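Local coordinates for 3-oxoacyl-[acyl-carrier protein] synthase (Thermus thermophilus, PDB 1UB7) that probably catalyses the first condensation of bacterial fatty acid synthesis, joining an acetyl group from acetyl-CoA to malonyl-ACP, and works as a homodimer, at residues A[41-46]-A[155-160]; A[78-83]-A[136-141]. All blocks are in the same frame, centred on the assembly; numbering follows the deposited sequence.

Interaction 1: A[41-46]-A[155-160]; sequences RRVAAE and FGDGGG
Both hydrogen bonds of this contact run through Asp157, which reaches across to the backbone of Arg42, Val43 and Ala44. Its CB lies 3.9 Å from Arg42 O. The first torsion sets CG anti to the carbonyl carbon of Asp157 (chi1 -61°), where it stands 3.7 Å from Ala44 N. At the tip, OD1 lies 2.9 Å from Leu140 N, and OD2 takes the Ala44 N-H through its anti lone pair, in a nearly straight bond of 2.7 Å between Ala44 N and Asp157 OD2. Val43 CA and the methyl of Ala44 pack beside OD2, which also accepts a hydrogen bond from Ser141. The backbone adds a second link, Asp157 N to Arg42 O at 3.1 Å. A water bridges the two segments as well, accepting from Arg42 N and donating to Asp157 O. The weakly bonded strand 40-43, paired with 14-17 in a small two-stranded antiparallel sheet, is thereby joined to the chain just before strand 158-165 enters the five-stranded mixed sheet of the N-terminal half of this thiolase-like fold. At Arg41 the aliphatic part does the touching: CB packs on Gly156 CA at 4.0 Å, and CG and CD pass Phe155 O, CG at 3.7 Å. The guanidinium then leads away to Asn18 and Met16, while that of Arg42 bonds to Pro12 O. The Phe155 ring touches Asn276, a predicted active-site residue.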
loop_
_atom_site.group_PDB
_atom_site.type_symbol
_atom_site.label_atom_id
_atom_site.label_comp_id
_atom_site.label_asym_id
_atom_site.label_seq_id
_atom_site.Cartn_x
_atom_site.Cartn_y
_atom_site.Cartn_z
ATOM N N ARG A 41 -24.726 -6.921 10.965
ATOM C CA ARG A 41 -23.627 -6.510 10.098
ATOM C C ARG A 41 -24.054 -6.815 8.662
ATOM O O ARG A 41 -24.941 -7.641 8.437
ATOM C CB ARG A 41 -22.322 -7.254 10.442
ATOM C CG ARG A 41 -22.258 -8.723 10.013
ATOM C CD ARG A 41 -22.135 -9.614 11.232
ATOM N NE ARG A 41 -23.344 -9.527 12.043
ATOM C CZ ARG A 41 -23.396 -9.714 13.356
ATOM N NH1 ARG A 41 -22.295 -10.004 14.040
ATOM N NH2 ARG A 41 -24.558 -9.604 13.984
ATOM N N ARG A 42 -23.435 -6.138 7.697
ATOM C CA ARG A 42 -23.749 -6.337 6.287
ATOM C C ARG A 42 -22.773 -7.313 5.648
ATOM O O ARG A 42 -21.628 -7.394 6.061
ATOM C CB ARG A 42 -23.711 -4.995 5.556
ATOM C CG ARG A 42 -24.655 -3.958 6.136
ATOM C CD ARG A 42 -26.064 -4.522 6.302
ATOM N NE ARG A 42 -27.012 -3.481 6.690
ATOM C CZ ARG A 42 -27.604 -2.644 5.837
ATOM N NH1 ARG A 42 -27.354 -2.724 4.534
ATOM N NH2 ARG A 42 -28.444 -1.718 6.284
ATOM N N VAL A 43 -23.229 -8.061 4.649
ATOM C CA VAL A 43 -22.376 -9.038 3.967
ATOM C C VAL A 43 -22.474 -8.868 2.446
ATOM O O VAL A 43 -23.574 -8.809 1.884
ATOM C CB VAL A 43 -22.772 -10.493 4.349
ATOM C CG1 VAL A 43 -21.835 -11.495 3.680
ATOM C CG2 VAL A 43 -22.726 -10.660 5.869
ATOM N N ALA A 44 -21.316 -8.795 1.791
ATOM C CA ALA A 44 -21.261 -8.604 0.342
ATOM C C ALA A 44 -21.928 -9.732 -0.428
ATOM O O ALA A 44 -21.822 -10.901 -0.050
ATOM C CB ALA A 44 -19.806 -8.458 -0.110
ATOM N N ALA A 45 -22.607 -9.382 -1.516
ATOM C CA ALA A 45 -23.266 -10.395 -2.325
ATOM C C ALA A 45 -22.217 -11.407 -2.792
ATOM O O ALA A 45 -21.010 -11.139 -2.743
ATOM C CB ALA A 45 -23.959 -9.754 -3.513
ATOM N N GLU A 46 -22.680 -12.565 -3.249
ATOM C CA GLU A 46 -21.794 -13.636 -3.684
ATOM C C GLU A 46 -20.687 -13.193 -4.637
ATOM O O GLU A 46 -19.526 -13.568 -4.469
ATOM C CB GLU A 46 -22.610 -14.741 -4.349
ATOM C CG GLU A 46 -21.834 -16.038 -4.545
ATOM C CD GLU A 46 -22.507 -16.975 -5.534
ATOM O OE1 GLU A 46 -23.737 -17.177 -5.421
ATOM O OE2 GLU A 46 -21.804 -17.511 -6.423
ATOM N N PHE A 155 -16.784 -9.269 12.179
ATOM C CA PHE A 155 -16.611 -8.471 10.987
ATOM C C PHE A 155 -17.783 -8.288 10.038
ATOM O O PHE A 155 -18.580 -9.199 9.817
ATOM C CB PHE A 155 -15.381 -9.006 10.240
ATOM C CG PHE A 155 -14.131 -9.099 11.110
ATOM C CD1 PHE A 155 -13.569 -7.954 11.684
ATOM C CD2 PHE A 155 -13.532 -10.331 11.374
ATOM C CE1 PHE A 155 -12.431 -8.032 12.505
ATOM C CE2 PHE A 155 -12.395 -10.416 12.194
ATOM C CZ PHE A 155 -11.847 -9.261 12.759
ATOM N N GLY A 156 -17.871 -7.073 9.498
ATOM C CA GLY A 156 -18.891 -6.704 8.532
ATOM C C GLY A 156 -18.192 -6.088 7.320
ATOM O O GLY A 156 -17.106 -5.529 7.462
ATOM N N ASP A 157 -18.802 -6.190 6.141
ATOM C CA ASP A 157 -18.231 -5.651 4.901
ATOM C C ASP A 157 -18.609 -4.194 4.663
ATOM O O ASP A 157 -19.673 -3.744 5.093
ATOM C CB ASP A 157 -18.691 -6.471 3.693
ATOM C CG ASP A 157 -18.257 -7.930 3.768
ATOM O OD1 ASP A 157 -17.164 -8.213 4.316
ATOM O OD2 ASP A 157 -19.012 -8.795 3.260
ATOM N N GLY A 158 -17.743 -3.459 3.966
ATOM C CA GLY A 158 -18.049 -2.066 3.699
ATOM C C GLY A 158 -17.066 -1.306 2.826
ATOM O O GLY A 158 -16.001 -1.809 2.456
ATOM N N GLY A 159 -17.448 -0.075 2.500
ATOM C CA GLY A 159 -16.626 0.791 1.681
ATOM C C GLY A 159 -16.902 2.246 1.998
ATOM O O GLY A 159 -18.043 2.648 2.215
ATOM N N GLY A 160 -15.843 3.038 2.046
ATOM C CA GLY A 160 -15.993 4.448 2.320
ATOM C C GLY A 160 -14.978 5.183 1.468
ATOM O O GLY A 160 -14.001 4.589 1.009
HETATM O O HOH W 1 -21.151 -4.278 7.593
#

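Interaction 2: A[78-83]-A[136-141]; sequences ATNTPD and GAEALS
Where the parallel strands 72-78 and 131-138 of the five-stranded sheet end side by side, an ST turn at Thr79 receives the carboxylate of Glu138. The last backbone bond between them is Ala137 N to Ala78 O. Beyond it side chains take over. Thr79 OG1, anti to its own backbone N (chi1 -175°), donates to Ala137 O at 2.6 Å and accepts from Thr81 N. Glu138 bends at chi2, and its carboxylate lies against Asn80 and Thr81. Its OE1 receives two donors: Thr81 OG1 at 2.8 Å, nearly along the C-O axis, and Asn80 N at 3.1 Å, well above the carboxylate plane. OE2 takes Asn80 ND2 at 2.9 Å, also from above, with the two planar groups turned 39° apart; Ser278 supplies OE2 with a further bond. Asn80 OD1 accepts from Gly109 N, the neighbour of Cys110, the predicted active-site residue. Thr81 OG1 in turn accepts Ala139 N at 2.9 Å, while its CG2 rests on Leu140 CD2. Asn80 and Thr81 also pack on Phe86 and Val193 of the second subunit, so the turn borders the dimer interface. The buried carboxylate is gripped at both oxygens by neutral donors, an arrangement consistent with a charged Glu138 stabilised without a basic partner across the contact.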
loop_
_atom_site.group_PDB
_atom_site.type_symbol
_atom_site.label_atom_id
_atom_site.label_comp_id
_atom_site.label_asym_id
_atom_site.label_seq_id
_atom_site.Cartn_x
_atom_site.Cartn_y
_atom_site.Cartn_z
ATOM N N ALA A 78 -7.207 1.923 0.796
ATOM C CA ALA A 78 -6.726 1.281 2.011
ATOM C C ALA A 78 -7.595 0.047 2.176
ATOM O O ALA A 78 -8.813 0.155 2.348
ATOM C CB ALA A 78 -6.880 2.198 3.199
ATOM N N THR A 79 -6.973 -1.118 2.081
ATOM C CA THR A 79 -7.689 -2.379 2.215
ATOM C C THR A 79 -6.723 -3.453 2.666
ATOM O O THR A 79 -5.508 -3.257 2.630
ATOM C CB THR A 79 -8.306 -2.823 0.864
ATOM O OG1 THR A 79 -9.110 -3.999 1.064
ATOM C CG2 THR A 79 -7.199 -3.125 -0.167
ATOM N N ASN A 80 -7.272 -4.584 3.093
ATOM C CA ASN A 80 -6.461 -5.725 3.515
ATOM C C ASN A 80 -7.026 -6.974 2.844
ATOM O O ASN A 80 -6.595 -8.097 3.107
ATOM C CB ASN A 80 -6.478 -5.858 5.040
ATOM C CG ASN A 80 -5.790 -4.686 5.736
ATOM O OD1 ASN A 80 -4.556 -4.606 5.789
ATOM N ND2 ASN A 80 -6.587 -3.767 6.262
ATOM N N THR A 81 -8.011 -6.763 1.971
ATOM C CA THR A 81 -8.619 -7.850 1.224
ATOM C C THR A 81 -8.775 -7.451 -0.243
ATOM O O THR A 81 -9.867 -7.529 -0.794
ATOM C CB THR A 81 -10.024 -8.263 1.792
ATOM O OG1 THR A 81 -10.903 -7.133 1.815
ATOM C CG2 THR A 81 -9.884 -8.835 3.213
ATOM N N PRO A 82 -7.674 -7.041 -0.903
ATOM C CA PRO A 82 -7.769 -6.646 -2.312
ATOM C C PRO A 82 -8.177 -7.818 -3.219
ATOM O O PRO A 82 -7.899 -8.985 -2.914
ATOM C CB PRO A 82 -6.367 -6.129 -2.615
ATOM C CG PRO A 82 -5.514 -7.046 -1.789
ATOM C CD PRO A 82 -6.262 -7.102 -0.473
ATOM N N ASP A 83 -8.858 -7.504 -4.317
ATOM C CA ASP A 83 -9.284 -8.529 -5.262
ATOM C C ASP A 83 -8.120 -9.403 -5.694
ATOM O O ASP A 83 -8.240 -10.624 -5.734
ATOM C CB ASP A 83 -9.911 -7.883 -6.496
ATOM C CG ASP A 83 -11.236 -7.224 -6.195
ATOM O OD1 ASP A 83 -11.466 -6.840 -5.029
ATOM O OD2 ASP A 83 -12.043 -7.080 -7.134
ATOM N N GLY A 136 -11.473 3.494 1.818
ATOM C CA GLY A 136 -11.310 2.493 2.860
ATOM C C GLY A 136 -12.323 1.427 2.483
ATOM O O GLY A 136 -13.520 1.680 2.562
ATOM N N ALA A 137 -11.868 0.254 2.042
ATOM C CA ALA A 137 -12.789 -0.808 1.627
ATOM C C ALA A 137 -12.322 -2.215 1.991
ATOM O O ALA A 137 -11.192 -2.611 1.681
ATOM C CB ALA A 137 -13.034 -0.722 0.114
ATOM N N GLU A 138 -13.228 -2.974 2.617
ATOM C CA GLU A 138 -12.959 -4.344 3.084
ATOM C C GLU A 138 -14.071 -5.352 2.851
ATOM O O GLU A 138 -15.226 -5.080 3.141
ATOM C CB GLU A 138 -12.678 -4.337 4.588
ATOM C CG GLU A 138 -11.376 -3.689 4.980
ATOM C CD GLU A 138 -10.210 -4.646 4.904
ATOM O OE1 GLU A 138 -10.120 -5.415 3.924
ATOM O OE2 GLU A 138 -9.373 -4.619 5.828
ATOM N N ALA A 139 -13.710 -6.526 2.347
ATOM C CA ALA A 139 -14.673 -7.605 2.138
ATOM C C ALA A 139 -14.173 -8.743 3.029
ATOM O O ALA A 139 -13.709 -9.769 2.546
ATOM C CB ALA A 139 -14.684 -8.045 0.680
ATOM N N LEU A 140 -14.256 -8.548 4.338
ATOM C CA LEU A 140 -13.774 -9.549 5.276
ATOM C C LEU A 140 -14.512 -10.867 5.177
ATOM O O LEU A 140 -13.945 -11.920 5.455
ATOM C CB LEU A 140 -13.844 -8.999 6.695
ATOM C CG LEU A 140 -12.838 -7.851 6.833
ATOM C CD1 LEU A 140 -13.161 -6.980 8.047
ATOM C CD2 LEU A 140 -11.427 -8.446 6.896
ATOM N N SER A 141 -15.768 -10.813 4.754
ATOM C CA SER A 141 -16.562 -12.025 4.626
ATOM C C SER A 141 -15.959 -12.990 3.622
ATOM O O SER A 141 -16.487 -14.072 3.408
ATOM C CB SER A 141 -17.991 -11.683 4.201
ATOM O OG SER A 141 -18.027 -11.191 2.881
#

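From the N terminus, the chain passes through strands 3-10 and 14-17 to strand 40-43, the first half of interaction 1, then through helix 50-64 and strand 72-78 to the turn at 78-83, and by helix 89-96, strand 102-107 and helix 112-125 to strand 131-138. Interaction 2 closes there, and interaction 1 only at 155-160, so the loop of interaction 2 is nested inside that of interaction 1. The two meet at Gly160 N and Gly136 O (2.7 Å), on neighbouring strands, and at Asp157 OD2 and Ser141 OG (2.6 Å), both probable hydrogen bonds. Together they connect the small 14-17/40-43 sheet, the five-stranded sheet and the turn bordering the second subunit.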